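PDB 4PYS: beta-N-acetylhexosaminidase from Bacteroides fragilis, which probably hydrolyses terminal beta-linked N-acetylhexosamine residues from glycans, as a glycoside hydrolase of family 20 with a TIM-barrel catalytic domain. Local coordinates for residues Ser139-Gln144 against Leu168-Gly173; Phe164-Thr169 against Ile218-Glu223; Arg175-Arg180 against Tyr201-Val206; Ser283-Leu288 against Gly335-Phe340. One frame throughout, in Å; residues are numbered along the deposited sequence.

Contact 1 of 4, residues Ser139-Gln144 against Leu168-Gly173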
loop_
_atom_site.group_PDB
_atom_site.type_symbol
_atom_site.label_atom_id
_atom_site.label_comp_id
_atom_site.label_asym_id
_atom_site.label_seq_id
_atom_site.Cartn_x
_atom_site.Cartn_y
_atom_site.Cartn_z
ATOM N N SER A 139 7.620 8.103 -1.866
ATOM C CA SER A 139 9.057 8.215 -1.649
ATOM C C SER A 139 9.719 8.838 -2.871
ATOM O O SER A 139 10.923 8.736 -3.035
ATOM C CB SER A 139 9.677 6.835 -1.402
ATOM O OG SER A 139 9.150 6.223 -0.239
ATOM N N GLY A 140 8.941 9.462 -3.749
ATOM C CA GLY A 140 9.538 10.156 -4.883
ATOM C C GLY A 140 9.854 11.601 -4.519
ATOM O O GLY A 140 10.986 12.073 -4.679
ATOM N N ARG A 141 8.851 12.312 -4.010
ATOM C CA ARG A 141 9.031 13.730 -3.665
ATOM C C ARG A 141 9.879 13.925 -2.417
ATOM O O ARG A 141 10.534 14.966 -2.244
ATOM C CB ARG A 141 7.672 14.383 -3.425
ATOM C CG ARG A 141 6.796 14.420 -4.656
ATOM C CD ARG A 141 5.547 15.252 -4.433
ATOM N NE ARG A 141 4.841 15.481 -5.690
ATOM C CZ ARG A 141 4.087 14.569 -6.295
ATOM N NH1 ARG A 141 3.483 14.861 -7.441
ATOM N NH2 ARG A 141 3.942 13.362 -5.759
ATOM N N GLN A 142 9.832 12.934 -1.538
ATOM C CA GLN A 142 10.562 12.971 -0.279
ATOM C C GLN A 142 11.273 11.639 -0.099
ATOM O O GLN A 142 10.771 10.604 -0.520
ATOM C CB GLN A 142 9.591 13.184 0.889
ATOM C CG GLN A 142 8.975 14.585 0.951
ATOM C CD GLN A 142 9.995 15.664 1.240
ATOM O OE1 GLN A 142 10.945 15.444 1.997
ATOM N NE2 GLN A 142 9.814 16.839 0.638
ATOM N N TYR A 143 12.451 11.667 0.510
ATOM C CA TYR A 143 13.139 10.436 0.889
ATOM C C TYR A 143 12.839 10.126 2.351
ATOM O O TYR A 143 12.973 11.002 3.206
ATOM C CB TYR A 143 14.660 10.598 0.673
ATOM C CG TYR A 143 15.482 9.485 1.290
ATOM C CD1 TYR A 143 15.638 8.257 0.641
ATOM C CD2 TYR A 143 16.090 9.657 2.527
ATOM C CE1 TYR A 143 16.384 7.233 1.218
ATOM C CE2 TYR A 143 16.831 8.649 3.108
ATOM C CZ TYR A 143 16.975 7.440 2.453
ATOM O OH TYR A 143 17.716 6.440 3.050
ATOM N N GLN A 144 12.401 8.898 2.630
ATOM C CA GLN A 144 12.277 8.437 4.009
ATOM C C GLN A 144 13.329 7.374 4.269
ATOM O O GLN A 144 13.570 6.510 3.411
ATOM C CB GLN A 144 10.886 7.852 4.267
ATOM C CG GLN A 144 9.746 8.831 4.003
ATOM C CD GLN A 144 9.272 8.778 2.577
ATOM O OE1 GLN A 144 9.578 7.834 1.849
ATOM N NE2 GLN A 144 8.500 9.780 2.170
ATOM N N LEU A 168 8.178 5.237 -6.042
ATOM C CA LEU A 168 9.631 5.375 -5.978
ATOM C C LEU A 168 10.227 6.400 -6.926
ATOM O O LEU A 168 11.401 6.744 -6.798
ATOM C CB LEU A 168 10.290 4.022 -6.288
ATOM C CG LEU A 168 10.233 3.008 -5.154
ATOM C CD1 LEU A 168 10.327 1.588 -5.722
ATOM C CD2 LEU A 168 11.371 3.273 -4.195
ATOM N N THR A 169 9.453 6.866 -7.901
ATOM C CA THR A 169 10.010 7.773 -8.900
ATOM C C THR A 169 9.077 8.940 -9.113
ATOM O O THR A 169 7.859 8.775 -9.148
ATOM C CB THR A 169 10.235 7.080 -10.260
ATOM O OG1 THR A 169 8.963 6.808 -10.869
ATOM C CG2 THR A 169 11.014 5.775 -10.078
ATOM N N GLU A 170 9.666 10.119 -9.250
ATOM C CA GLU A 170 8.919 11.358 -9.409
ATOM C C GLU A 170 9.834 12.330 -10.115
ATOM O O GLU A 170 11.042 12.075 -10.230
ATOM C CB GLU A 170 8.568 11.939 -8.042
ATOM C CG GLU A 170 7.200 11.535 -7.534
ATOM C CD GLU A 170 6.100 12.087 -8.412
ATOM O OE1 GLU A 170 6.338 13.137 -9.045
ATOM O OE2 GLU A 170 5.011 11.473 -8.476
ATOM N N GLY A 171 9.282 13.453 -10.572
ATOM C CA GLY A 171 10.105 14.491 -11.177
ATOM C C GLY A 171 11.152 14.976 -10.183
ATOM O O GLY A 171 12.273 15.310 -10.554
ATOM N N LEU A 172 10.780 14.974 -8.905
ATOM C CA LEU A 172 11.637 15.478 -7.839
ATOM C C LEU A 172 12.574 14.434 -7.259
ATOM O O LEU A 172 13.304 14.724 -6.311
ATOM C CB LEU A 172 10.782 16.021 -6.694
ATOM C CG LEU A 172 10.406 17.495 -6.745
ATOM C CD1 LEU A 172 9.344 17.798 -5.698
ATOM C CD2 LEU A 172 11.641 18.351 -6.540
ATOM N N GLY A 173 12.540 13.211 -7.786
ATOM C CA GLY A 173 13.392 12.169 -7.244
ATOM C C GLY A 173 13.172 10.800 -7.848
ATOM O O GLY A 173 12.056 10.276 -7.847
HETATM O O HOH W 1 2.512 12.303 -8.343
#
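Arg141 and Glu170 meet as opposite charges, but not end to end. The Arg141 chain runs extended from CG to NE, and Glu170 bends at chi2 (-65°), which brings its carboxylate over one face of the guanidinium, the two planes 33° apart. The salt bridge from Arg141 NH2 to Glu170 OE2 is long, 3.5 Å; OE2 stands off the guanidinium plane, and the attraction is one of charge alone. A water does the hydrogen bonding instead: it sits at the guanidinium edge, accepts from Arg141 NH1 at 2.9 Å and donates to Glu170 OE2 at 2.6 Å. Both charges have further partners, Asp138 for Arg141 NH2 and His167 NE2 for Glu170 OE2, while Glu170 OE1 is hydrogen-bonded to His229.

The rest is close packing of backbone and carbon. The Gly140 backbone sits directly against the Glu170 chain, CA 3.8 Å from Glu170 CB. Gly140 O receives a CA-H...O contact from Gly173 CA at 3.5 Å, and Leu172 CB lies 4.2 Å from Arg141 CA.

Glu170-Gly173 is a type I beta turn closed by Gly173 N to Glu170 O, with Glu170 N to Gly173 O pairing the strands back. In the catalytic barrel, a glycerol lies against Arg141, consistent with a pocket here. The contact joins the loop between strand 132-138 and helix 146-158 to the end of the neighbouring parallel strand 163-170, where the turn leads into strand 173-174.

Contact 2 of 4, residues Phe164-Thr169 against Ile218-Glu223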
loop_
_atom_site.group_PDB
_atom_site.type_symbol
_atom_site.label_atom_id
_atom_site.label_comp_id
_atom_site.label_asym_id
_atom_site.label_seq_id
_atom_site.Cartn_x
_atom_site.Cartn_y
_atom_site.Cartn_z
ATOM N N PHE A 164 1.940 -2.981 0.109
ATOM C CA PHE A 164 2.531 -1.676 0.354
ATOM C C PHE A 164 2.946 -1.165 -1.013
ATOM O O PHE A 164 3.801 -1.760 -1.679
ATOM C CB PHE A 164 3.748 -1.793 1.277
ATOM C CG PHE A 164 4.504 -0.493 1.469
ATOM C CD1 PHE A 164 4.012 0.496 2.318
ATOM C CD2 PHE A 164 5.712 -0.276 0.818
ATOM C CE1 PHE A 164 4.713 1.695 2.504
ATOM C CE2 PHE A 164 6.422 0.924 0.984
ATOM C CZ PHE A 164 5.923 1.906 1.831
ATOM N N HIS A 165 2.318 -0.077 -1.441
ATOM C CA HIS A 165 2.552 0.495 -2.769
ATOM C C HIS A 165 3.637 1.553 -2.602
ATOM O O HIS A 165 3.448 2.531 -1.883
ATOM C CB HIS A 165 1.208 1.077 -3.235
ATOM C CG HIS A 165 1.254 1.866 -4.503
ATOM N ND1 HIS A 165 0.130 2.467 -5.028
ATOM C CD2 HIS A 165 2.269 2.171 -5.349
ATOM C CE1 HIS A 165 0.448 3.116 -6.132
ATOM N NE2 HIS A 165 1.742 2.947 -6.355
ATOM N N TRP A 166 4.793 1.332 -3.225
ATOM C CA TRP A 166 5.964 2.168 -2.980
ATOM C C TRP A 166 6.200 3.064 -4.198
ATOM O O TRP A 166 6.665 2.601 -5.234
ATOM C CB TRP A 166 7.190 1.274 -2.733
ATOM C CG TRP A 166 8.318 1.936 -1.985
ATOM C CD1 TRP A 166 8.338 3.201 -1.466
ATOM C CD2 TRP A 166 9.590 1.350 -1.672
ATOM N NE1 TRP A 166 9.557 3.437 -0.850
ATOM C CE2 TRP A 166 10.336 2.314 -0.962
ATOM C CE3 TRP A 166 10.172 0.105 -1.933
ATOM C CZ2 TRP A 166 11.648 2.074 -0.515
ATOM C CZ3 TRP A 166 11.467 -0.140 -1.480
ATOM C CH2 TRP A 166 12.193 0.847 -0.787
ATOM N N HIS A 167 5.840 4.338 -4.069
ATOM C CA HIS A 167 5.918 5.292 -5.168
ATOM C C HIS A 167 7.351 5.805 -5.165
ATOM O O HIS A 167 7.698 6.684 -4.376
ATOM C CB HIS A 167 4.905 6.426 -4.929
ATOM C CG HIS A 167 4.794 7.407 -6.059
ATOM N ND1 HIS A 167 3.957 7.216 -7.138
ATOM C CD2 HIS A 167 5.397 8.605 -6.260
ATOM C CE1 HIS A 167 4.067 8.242 -7.968
ATOM N NE2 HIS A 167 4.935 9.098 -7.457
ATOM N N LEU A 168 8.178 5.237 -6.042
ATOM C CA LEU A 168 9.631 5.375 -5.978
ATOM C C LEU A 168 10.227 6.400 -6.926
ATOM O O LEU A 168 11.401 6.744 -6.798
ATOM C CB LEU A 168 10.290 4.022 -6.288
ATOM C CG LEU A 168 10.233 3.008 -5.154
ATOM C CD1 LEU A 168 10.327 1.588 -5.722
ATOM C CD2 LEU A 168 11.371 3.273 -4.195
ATOM N N THR A 169 9.453 6.866 -7.901
ATOM C CA THR A 169 10.010 7.773 -8.900
ATOM C C THR A 169 9.077 8.940 -9.113
ATOM O O THR A 169 7.859 8.775 -9.148
ATOM C CB THR A 169 10.235 7.080 -10.260
ATOM O OG1 THR A 169 8.963 6.808 -10.869
ATOM C CG2 THR A 169 11.014 5.775 -10.078
ATOM N N ILE A 218 3.204 -8.767 3.726
ATOM C CA ILE A 218 3.039 -7.608 2.847
ATOM C C ILE A 218 3.781 -7.813 1.533
ATOM O O ILE A 218 4.965 -8.138 1.540
ATOM C CB ILE A 218 3.576 -6.324 3.514
ATOM C CG1 ILE A 218 2.734 -5.977 4.745
ATOM C CG2 ILE A 218 3.559 -5.163 2.524
ATOM C CD1 ILE A 218 1.250 -5.776 4.431
ATOM N N THR A 219 3.079 -7.624 0.417
ATOM C CA THR A 219 3.700 -7.643 -0.907
ATOM C C THR A 219 4.020 -6.202 -1.280
ATOM O O THR A 219 3.158 -5.330 -1.185
ATOM C CB THR A 219 2.745 -8.254 -1.933
ATOM O OG1 THR A 219 2.540 -9.641 -1.614
ATOM C CG2 THR A 219 3.302 -8.131 -3.358
ATOM N N VAL A 220 5.259 -5.941 -1.672
ATOM C CA VAL A 220 5.670 -4.573 -2.007
ATOM C C VAL A 220 5.498 -4.337 -3.506
ATOM O O VAL A 220 6.144 -4.985 -4.316
ATOM C CB VAL A 220 7.123 -4.312 -1.610
ATOM C CG1 VAL A 220 7.532 -2.890 -2.000
ATOM C CG2 VAL A 220 7.295 -4.513 -0.096
ATOM N N VAL A 221 4.607 -3.417 -3.855
ATOM C CA VAL A 221 4.289 -3.110 -5.247
ATOM C C VAL A 221 5.060 -1.848 -5.631
ATOM O O VAL A 221 4.743 -0.767 -5.162
ATOM C CB VAL A 221 2.797 -2.844 -5.397
ATOM C CG1 VAL A 221 2.441 -2.526 -6.858
ATOM C CG2 VAL A 221 1.998 -4.059 -4.932
ATOM N N PRO A 222 6.088 -1.986 -6.479
ATOM C CA PRO A 222 6.824 -0.776 -6.860
ATOM C C PRO A 222 6.068 0.022 -7.914
ATOM O O PRO A 222 5.379 -0.575 -8.757
ATOM C CB PRO A 222 8.104 -1.342 -7.481
ATOM C CG PRO A 222 7.664 -2.644 -8.102
ATOM C CD PRO A 222 6.578 -3.190 -7.177
ATOM N N GLU A 223 6.199 1.343 -7.880
ATOM C CA GLU A 223 5.685 2.168 -8.977
ATOM C C GLU A 223 6.841 2.877 -9.685
ATOM O O GLU A 223 7.577 3.653 -9.073
ATOM C CB GLU A 223 4.679 3.205 -8.490
ATOM C CG GLU A 223 4.078 4.047 -9.630
ATOM C CD GLU A 223 3.082 5.083 -9.152
ATOM O OE1 GLU A 223 2.616 4.998 -7.991
ATOM O OE2 GLU A 223 2.741 5.995 -9.934
HETATM O O HOH W 2 6.583 6.321 -8.653
#
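Glu223 OE1 is gripped by two histidines, His165 NE2 at 2.8 Å and His167 ND1 at 2.7 Å, which reach it from opposite faces of the carboxylate plane. All three side chains stand on one face of a parallel pair of barrel strands, 163-170 and 219-223, in the TIM-barrel catalytic domain. His167 presents its ring edge to OE1 almost in plane, but arrives from above the carboxylate, ring and carboxylate being 83° apart. His165 comes on the anti side of OE1, tilted out of the carboxylate plane, with a more bent N-H...O angle of 140°. Glu223 spans the distance because its chain is extended, with CG anti to the backbone N (chi1 -178°). Two N-H groups thus fix OE1, while Trp341 NE1 holds OE2; His167 NE2 goes on to Glu170.

Between the backbones, hydrogen bonds alternate in parallel register: Phe164 N to Thr219 O, Val221 N to Phe164 O, Trp166 N to Val221 O, and Glu223 N to Trp166 O.

The other face is mostly apolar, though Trp166 NE1 is hydrogen-bonded to Ser139 OG. Phe164 CB packs on Ile218 CG2 at 3.6 Å, and Val220 CG1 reaches both the edge of the Phe164 ring and Trp166 CE3; helices 146-158 and 203-214 cover this side. Beyond the break at Leu168, a water accepts from Thr169 N and donates to Glu223 O at 2.9 Å, lying over the centre of the His167 ring.

Contact 3 of 4, residues Arg175-Arg180 against Tyr201-Val206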
loop_
_atom_site.group_PDB
_atom_site.type_symbol
_atom_site.label_atom_id
_atom_site.label_comp_id
_atom_site.label_asym_id
_atom_site.label_seq_id
_atom_site.Cartn_x
_atom_site.Cartn_y
_atom_site.Cartn_z
ATOM N N ARG A 175 14.305 7.226 -6.923
ATOM C CA ARG A 175 14.936 6.648 -5.739
ATOM C C ARG A 175 15.181 5.150 -5.788
ATOM O O ARG A 175 15.590 4.566 -4.781
ATOM C CB ARG A 175 14.135 7.020 -4.479
ATOM C CG ARG A 175 13.882 8.513 -4.407
ATOM C CD ARG A 175 13.877 9.075 -2.998
ATOM N NE ARG A 175 13.290 10.409 -3.042
ATOM C CZ ARG A 175 13.989 11.529 -3.131
ATOM N NH1 ARG A 175 15.319 11.490 -3.134
ATOM N NH2 ARG A 175 13.360 12.695 -3.195
ATOM N N ILE A 176 14.959 4.521 -6.945
ATOM C CA ILE A 176 15.182 3.080 -7.037
ATOM C C ILE A 176 16.456 2.814 -7.831
ATOM O O ILE A 176 16.580 3.242 -8.980
ATOM C CB ILE A 176 13.939 2.317 -7.593
ATOM C CG1 ILE A 176 14.228 0.820 -7.683
ATOM C CG2 ILE A 176 13.494 2.879 -8.930
ATOM C CD1 ILE A 176 14.367 0.168 -6.329
ATOM N N GLU A 177 17.428 2.164 -7.195
ATOM C CA GLU A 177 18.706 1.897 -7.856
ATOM C C GLU A 177 18.544 0.901 -8.998
ATOM O O GLU A 177 17.967 -0.179 -8.816
ATOM C CB GLU A 177 19.755 1.384 -6.860
ATOM C CG GLU A 177 21.114 1.142 -7.519
ATOM C CD GLU A 177 22.174 0.610 -6.571
ATOM O OE1 GLU A 177 21.905 -0.366 -5.840
ATOM O OE2 GLU A 177 23.293 1.161 -6.575
ATOM N N ILE A 178 19.059 1.280 -10.167
ATOM C CA ILE A 178 19.069 0.435 -11.356
ATOM C C ILE A 178 20.531 0.317 -11.764
ATOM O O ILE A 178 21.138 1.309 -12.167
ATOM C CB ILE A 178 18.276 1.070 -12.525
ATOM C CG1 ILE A 178 16.830 1.391 -12.114
ATOM C CG2 ILE A 178 18.303 0.152 -13.747
ATOM C CD1 ILE A 178 16.043 0.200 -11.561
ATOM N N LYS A 179 21.100 -0.881 -11.637
ATOM C CA LYS A 179 22.536 -1.074 -11.836
ATOM C C LYS A 179 22.973 -0.722 -13.255
ATOM O O LYS A 179 24.073 -0.201 -13.467
ATOM C CB LYS A 179 22.932 -2.522 -11.531
ATOM C CG LYS A 179 22.700 -2.966 -10.090
ATOM C CD LYS A 179 23.632 -2.246 -9.144
ATOM C CE LYS A 179 23.731 -2.969 -7.809
ATOM N NZ LYS A 179 24.690 -2.277 -6.902
ATOM N N ARG A 180 22.104 -1.008 -14.217
ATOM C CA ARG A 180 22.430 -0.786 -15.623
ATOM C C ARG A 180 22.529 0.701 -15.945
ATOM O O ARG A 180 23.242 1.096 -16.862
ATOM C CB ARG A 180 21.381 -1.440 -16.525
ATOM C CG ARG A 180 21.816 -1.513 -17.977
ATOM C CD ARG A 180 20.637 -1.653 -18.907
ATOM N NE ARG A 180 21.071 -1.567 -20.299
ATOM C CZ ARG A 180 21.043 -2.589 -21.145
ATOM N NH1 ARG A 180 20.582 -3.768 -20.731
ATOM N NH2 ARG A 180 21.450 -2.430 -22.400
ATOM N N TYR A 201 17.181 4.218 -2.495
ATOM C CA TYR A 201 17.193 2.866 -1.962
ATOM C C TYR A 201 18.048 1.991 -2.875
ATOM O O TYR A 201 17.748 1.827 -4.061
ATOM C CB TYR A 201 15.761 2.359 -1.849
ATOM C CG TYR A 201 14.930 3.366 -1.083
ATOM C CD1 TYR A 201 15.070 3.498 0.296
ATOM C CD2 TYR A 201 14.070 4.238 -1.745
ATOM C CE1 TYR A 201 14.334 4.448 1.006
ATOM C CE2 TYR A 201 13.334 5.199 -1.047
ATOM C CZ TYR A 201 13.475 5.298 0.330
ATOM O OH TYR A 201 12.762 6.252 1.044
ATOM N N SER A 202 19.142 1.471 -2.329
ATOM C CA SER A 202 20.040 0.615 -3.099
ATOM C C SER A 202 19.362 -0.732 -3.288
ATOM O O SER A 202 18.374 -1.029 -2.616
ATOM C CB SER A 202 21.350 0.407 -2.350
ATOM O OG SER A 202 21.109 -0.321 -1.162
ATOM N N GLN A 203 19.883 -1.558 -4.191
ATOM C CA GLN A 203 19.260 -2.856 -4.409
ATOM C C GLN A 203 19.343 -3.720 -3.146
ATOM O O GLN A 203 18.430 -4.496 -2.865
ATOM C CB GLN A 203 19.854 -3.538 -5.652
ATOM C CG GLN A 203 19.645 -2.667 -6.889
ATOM C CD GLN A 203 19.660 -3.433 -8.201
ATOM O OE1 GLN A 203 20.177 -4.550 -8.286
ATOM N NE2 GLN A 203 19.090 -2.824 -9.242
ATOM N N GLU A 204 20.420 -3.547 -2.378
ATOM C CA GLU A 204 20.588 -4.246 -1.099
ATOM C C GLU A 204 19.518 -3.850 -0.087
ATOM O O GLU A 204 18.931 -4.704 0.578
ATOM C CB GLU A 204 21.974 -3.964 -0.514
ATOM C CG GLU A 204 22.990 -5.046 -0.816
ATOM C CD GLU A 204 22.508 -6.412 -0.378
ATOM O OE1 GLU A 204 22.203 -6.582 0.822
ATOM O OE2 GLU A 204 22.422 -7.312 -1.239
ATOM N N GLU A 205 19.280 -2.550 0.041
ATOM C CA GLU A 205 18.210 -2.052 0.912
ATOM C C GLU A 205 16.826 -2.553 0.487
ATOM O O GLU A 205 15.985 -2.886 1.329
ATOM C CB GLU A 205 18.235 -0.518 0.965
ATOM C CG GLU A 205 19.426 0.052 1.741
ATOM C CD GLU A 205 19.616 1.553 1.543
ATOM O OE1 GLU A 205 19.382 2.051 0.420
ATOM O OE2 GLU A 205 20.017 2.235 2.512
ATOM N N VAL A 206 16.579 -2.602 -0.819
ATOM C CA VAL A 206 15.317 -3.128 -1.322
ATOM C C VAL A 206 15.159 -4.589 -0.929
ATOM O O VAL A 206 14.083 -5.003 -0.514
ATOM C CB VAL A 206 15.207 -2.972 -2.850
ATOM C CG1 VAL A 206 14.026 -3.789 -3.397
ATOM C CG2 VAL A 206 15.050 -1.507 -3.209
HETATM O O HOH W 3 23.001 -2.383 -3.570
#
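Glu177 takes hold of Gln203 at two points. Its OE1 accepts from Gln203 N at 2.9 Å, in the first turn of helix 203-214, and its backbone O accepts from Gln203 NE2 at 2.9 Å. The second bond is nearly straight, 176°, and lies in the amide plane, although NE2 stands above the plane of the carbonyl it meets. It is the stretched-out Glu177 side chain, CG trans to its own N (chi1 -178°), that carries OE1 to Gln203 N.

Before that, the backbones are bridged: Tyr201 N donates to Arg175 O at 2.8 Å, and Glu177 N to Tyr201 O at 3.2 Å. Beside the bridge, Arg175 CB packs against Tyr201 CD2, and Ile176 CD1 touches Val206 CG2 at 3.6 Å.

The helix start is a capping box. Glu205 N donates to Ser202 OG at the N-cap, and Ser202 N returns a bond to Glu205 OE1. Glu177 OE1, set beside this N-terminus, is probably favoured by the helix dipole as well as by Lys179 NZ, 3.5 Å from Glu177 OE1 in a salt bridge.

Farther out, Glu276 of helix 264-280 accepts from Gln203 NE2 and from Lys179 N. Arg175 NH1 is fixed by the carbonyls of Gln197 and Gly199, and Tyr201 OH is bonded to Gln144 O.

Contact 4 of 4, residues Ser283-Leu288 against Gly335-Phe340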
loop_
_atom_site.group_PDB
_atom_site.type_symbol
_atom_site.label_atom_id
_atom_site.label_comp_id
_atom_site.label_asym_id
_atom_site.label_seq_id
_atom_site.Cartn_x
_atom_site.Cartn_y
_atom_site.Cartn_z
ATOM N N SER A 283 6.614 -9.104 -6.549
ATOM C CA SER A 283 5.191 -8.745 -6.667
ATOM C C SER A 283 4.582 -9.091 -8.029
ATOM O O SER A 283 5.135 -8.754 -9.067
ATOM C CB SER A 283 5.012 -7.250 -6.413
ATOM O OG SER A 283 3.672 -6.848 -6.651
ATOM N N ALA A 284 3.434 -9.761 -8.009
ATOM C CA ALA A 284 2.701 -10.070 -9.229
ATOM C C ALA A 284 2.233 -8.798 -9.942
ATOM O O ALA A 284 1.942 -8.821 -11.151
ATOM C CB ALA A 284 1.516 -10.962 -8.906
ATOM N N TYR A 285 2.156 -7.705 -9.184
ATOM C CA TYR A 285 1.700 -6.417 -9.693
ATOM C C TYR A 285 2.823 -5.382 -9.737
ATOM O O TYR A 285 3.538 -5.175 -8.749
ATOM C CB TYR A 285 0.621 -5.856 -8.767
ATOM C CG TYR A 285 -0.630 -6.680 -8.740
ATOM C CD1 TYR A 285 -1.659 -6.431 -9.632
ATOM C CD2 TYR A 285 -0.796 -7.694 -7.804
ATOM C CE1 TYR A 285 -2.814 -7.175 -9.611
ATOM C CE2 TYR A 285 -1.956 -8.444 -7.773
ATOM C CZ TYR A 285 -2.959 -8.183 -8.682
ATOM O OH TYR A 285 -4.123 -8.925 -8.669
ATOM N N ILE A 286 2.951 -4.702 -10.870
ATOM C CA ILE A 286 3.897 -3.584 -10.981
ATOM C C ILE A 286 3.111 -2.368 -11.438
ATOM O O ILE A 286 2.345 -2.460 -12.403
ATOM C CB ILE A 286 4.982 -3.880 -12.036
ATOM C CG1 ILE A 286 5.677 -5.216 -11.749
ATOM C CG2 ILE A 286 5.992 -2.729 -12.110
ATOM C CD1 ILE A 286 6.586 -5.201 -10.516
ATOM N N HIS A 287 3.299 -1.236 -10.766
ATOM C CA HIS A 287 2.534 -0.033 -11.079
ATOM C C HIS A 287 3.366 0.808 -12.047
ATOM O O HIS A 287 4.532 1.082 -11.776
ATOM C CB HIS A 287 2.279 0.761 -9.798
ATOM C CG HIS A 287 1.109 1.696 -9.871
ATOM N ND1 HIS A 287 0.998 2.691 -10.822
ATOM C CD2 HIS A 287 0.010 1.809 -9.083
ATOM C CE1 HIS A 287 -0.127 3.356 -10.634
ATOM N NE2 HIS A 287 -0.743 2.844 -9.581
ATOM N N LEU A 288 2.779 1.207 -13.169
ATOM C CA LEU A 288 3.518 1.984 -14.167
ATOM C C LEU A 288 3.037 3.432 -14.244
ATOM O O LEU A 288 3.367 4.149 -15.189
ATOM C CB LEU A 288 3.426 1.324 -15.546
ATOM C CG LEU A 288 4.049 -0.068 -15.648
ATOM C CD1 LEU A 288 3.894 -0.631 -17.060
ATOM C CD2 LEU A 288 5.525 -0.037 -15.228
ATOM N N GLY A 335 5.084 -12.300 -16.830
ATOM C CA GLY A 335 4.136 -12.875 -15.891
ATOM C C GLY A 335 3.632 -11.914 -14.833
ATOM O O GLY A 335 3.129 -12.344 -13.793
ATOM N N ARG A 336 3.747 -10.612 -15.088
ATOM C CA ARG A 336 3.247 -9.622 -14.136
ATOM C C ARG A 336 2.020 -8.904 -14.684
ATOM O O ARG A 336 1.763 -8.914 -15.897
ATOM C CB ARG A 336 4.334 -8.597 -13.803
ATOM C CG ARG A 336 5.667 -9.213 -13.431
ATOM C CD ARG A 336 5.581 -10.104 -12.180
ATOM N NE ARG A 336 6.882 -10.720 -11.926
ATOM C CZ ARG A 336 7.789 -10.221 -11.094
ATOM N NH1 ARG A 336 7.528 -9.119 -10.405
ATOM N NH2 ARG A 336 8.956 -10.825 -10.946
ATOM N N LYS A 337 1.255 -8.315 -13.777
ATOM C CA LYS A 337 0.151 -7.432 -14.126
ATOM C C LYS A 337 0.629 -5.989 -14.030
ATOM O O LYS A 337 1.521 -5.676 -13.241
ATOM C CB LYS A 337 -1.039 -7.671 -13.198
ATOM C CG LYS A 337 -1.682 -9.045 -13.434
ATOM C CD LYS A 337 -2.914 -9.269 -12.572
ATOM C CE LYS A 337 -3.585 -10.603 -12.915
ATOM N NZ LYS A 337 -3.944 -10.697 -14.362
ATOM N N ALA A 338 0.044 -5.115 -14.843
ATOM C CA ALA A 338 0.466 -3.717 -14.888
ATOM C C ALA A 338 -0.639 -2.817 -14.365
ATOM O O ALA A 338 -1.756 -2.836 -14.894
ATOM C CB ALA A 338 0.818 -3.335 -16.310
ATOM N N ILE A 339 -0.344 -2.023 -13.335
ATOM C CA ILE A 339 -1.342 -1.099 -12.808
ATOM C C ILE A 339 -1.087 0.292 -13.377
ATOM O O ILE A 339 0.059 0.737 -13.432
ATOM C CB ILE A 339 -1.303 -1.002 -11.267
ATOM C CG1 ILE A 339 -1.409 -2.388 -10.628
ATOM C CG2 ILE A 339 -2.436 -0.104 -10.761
ATOM C CD1 ILE A 339 -1.095 -2.394 -9.114
ATOM N N PHE A 340 -2.153 0.972 -13.794
ATOM C CA PHE A 340 -2.051 2.343 -14.290
ATOM C C PHE A 340 -3.033 3.212 -13.528
ATOM O O PHE A 340 -4.098 2.737 -13.145
ATOM C CB PHE A 340 -2.431 2.418 -15.771
ATOM C CG PHE A 340 -1.463 1.740 -16.696
ATOM C CD1 PHE A 340 -0.272 2.361 -17.055
ATOM C CD2 PHE A 340 -1.763 0.503 -17.241
ATOM C CE1 PHE A 340 0.614 1.749 -17.926
ATOM C CE2 PHE A 340 -0.880 -0.122 -18.120
ATOM C CZ PHE A 340 0.310 0.504 -18.459
#
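His287 lies with one ring face under the gamma methyl of Ile339: CG2 sits 3.8 Å from the ring centroid, 26° off its normal, a CH-pi contact displaced toward the CD2-NE2 edge. The two belong to adjacent parallel strands of the TIM barrel, 285-287 and 337-341, the first of which probably leads into the family 20 His-x-Gly-Gly-Asp-Glu motif, starting at His287. His287 CG is anti to the backbone N (chi1 -158°), which turns the ring across Ile339, its face to CG2; NE2 is hydrogen-bonded to Gln359 and ND1 to Gly289 N. On the same face, Tyr285 and Lys337 run side by side, Tyr285 CE1 lying 3.6 Å from Lys337 CD, while Ile339 CD1 rests on Tyr285 CB.

The backbones are zipped by Lys337 N to Ala284 O, Ile286 N to Lys337 O, Ile339 N to Ile286 O and Leu288 N to Ile339 O, all fairly straight.

The far side holds Ile286 and Ala338. Beyond Ile286, Leu288 CB packs 3.7 Å from Phe340 CE1, and Leu288 CD1 touches Ala338 CB; helix 316-333 covers this patch. That helix ends in a Schellman motif at Gly335, from which the chain turns into the second strand.

At the strand start, Arg336 bends at chi2 and brings its guanidinium back to Ser283. NH2 bonds to Cys278 O; NH1 makes a weak bond, 2.8 Å but only 123° at the hydrogen, to Ser283 O, besides bonding to Phe281 O.

From the N terminus, contact 1 is the first to open, as the chain leaves strand 132-138; it closes after helix 146-158, at the end of strand 163-170. Contact 2 begins on that same strand, sharing Leu168 and Thr169 with contact 1, and closes at strand 219-223. Contact 3 is nested inside this larger loop, tying the 175-180 segment to the start of helix 203-214; Leu168 O bonded to Arg175 N links it to both earlier contacts. Contact 4 follows in series, closing the excursion through helices 302-310 and 316-333. Pro222 O bonded to His287 N joins it to contact 2, carrying the barrel on from strand 219-223 to strand 285-287.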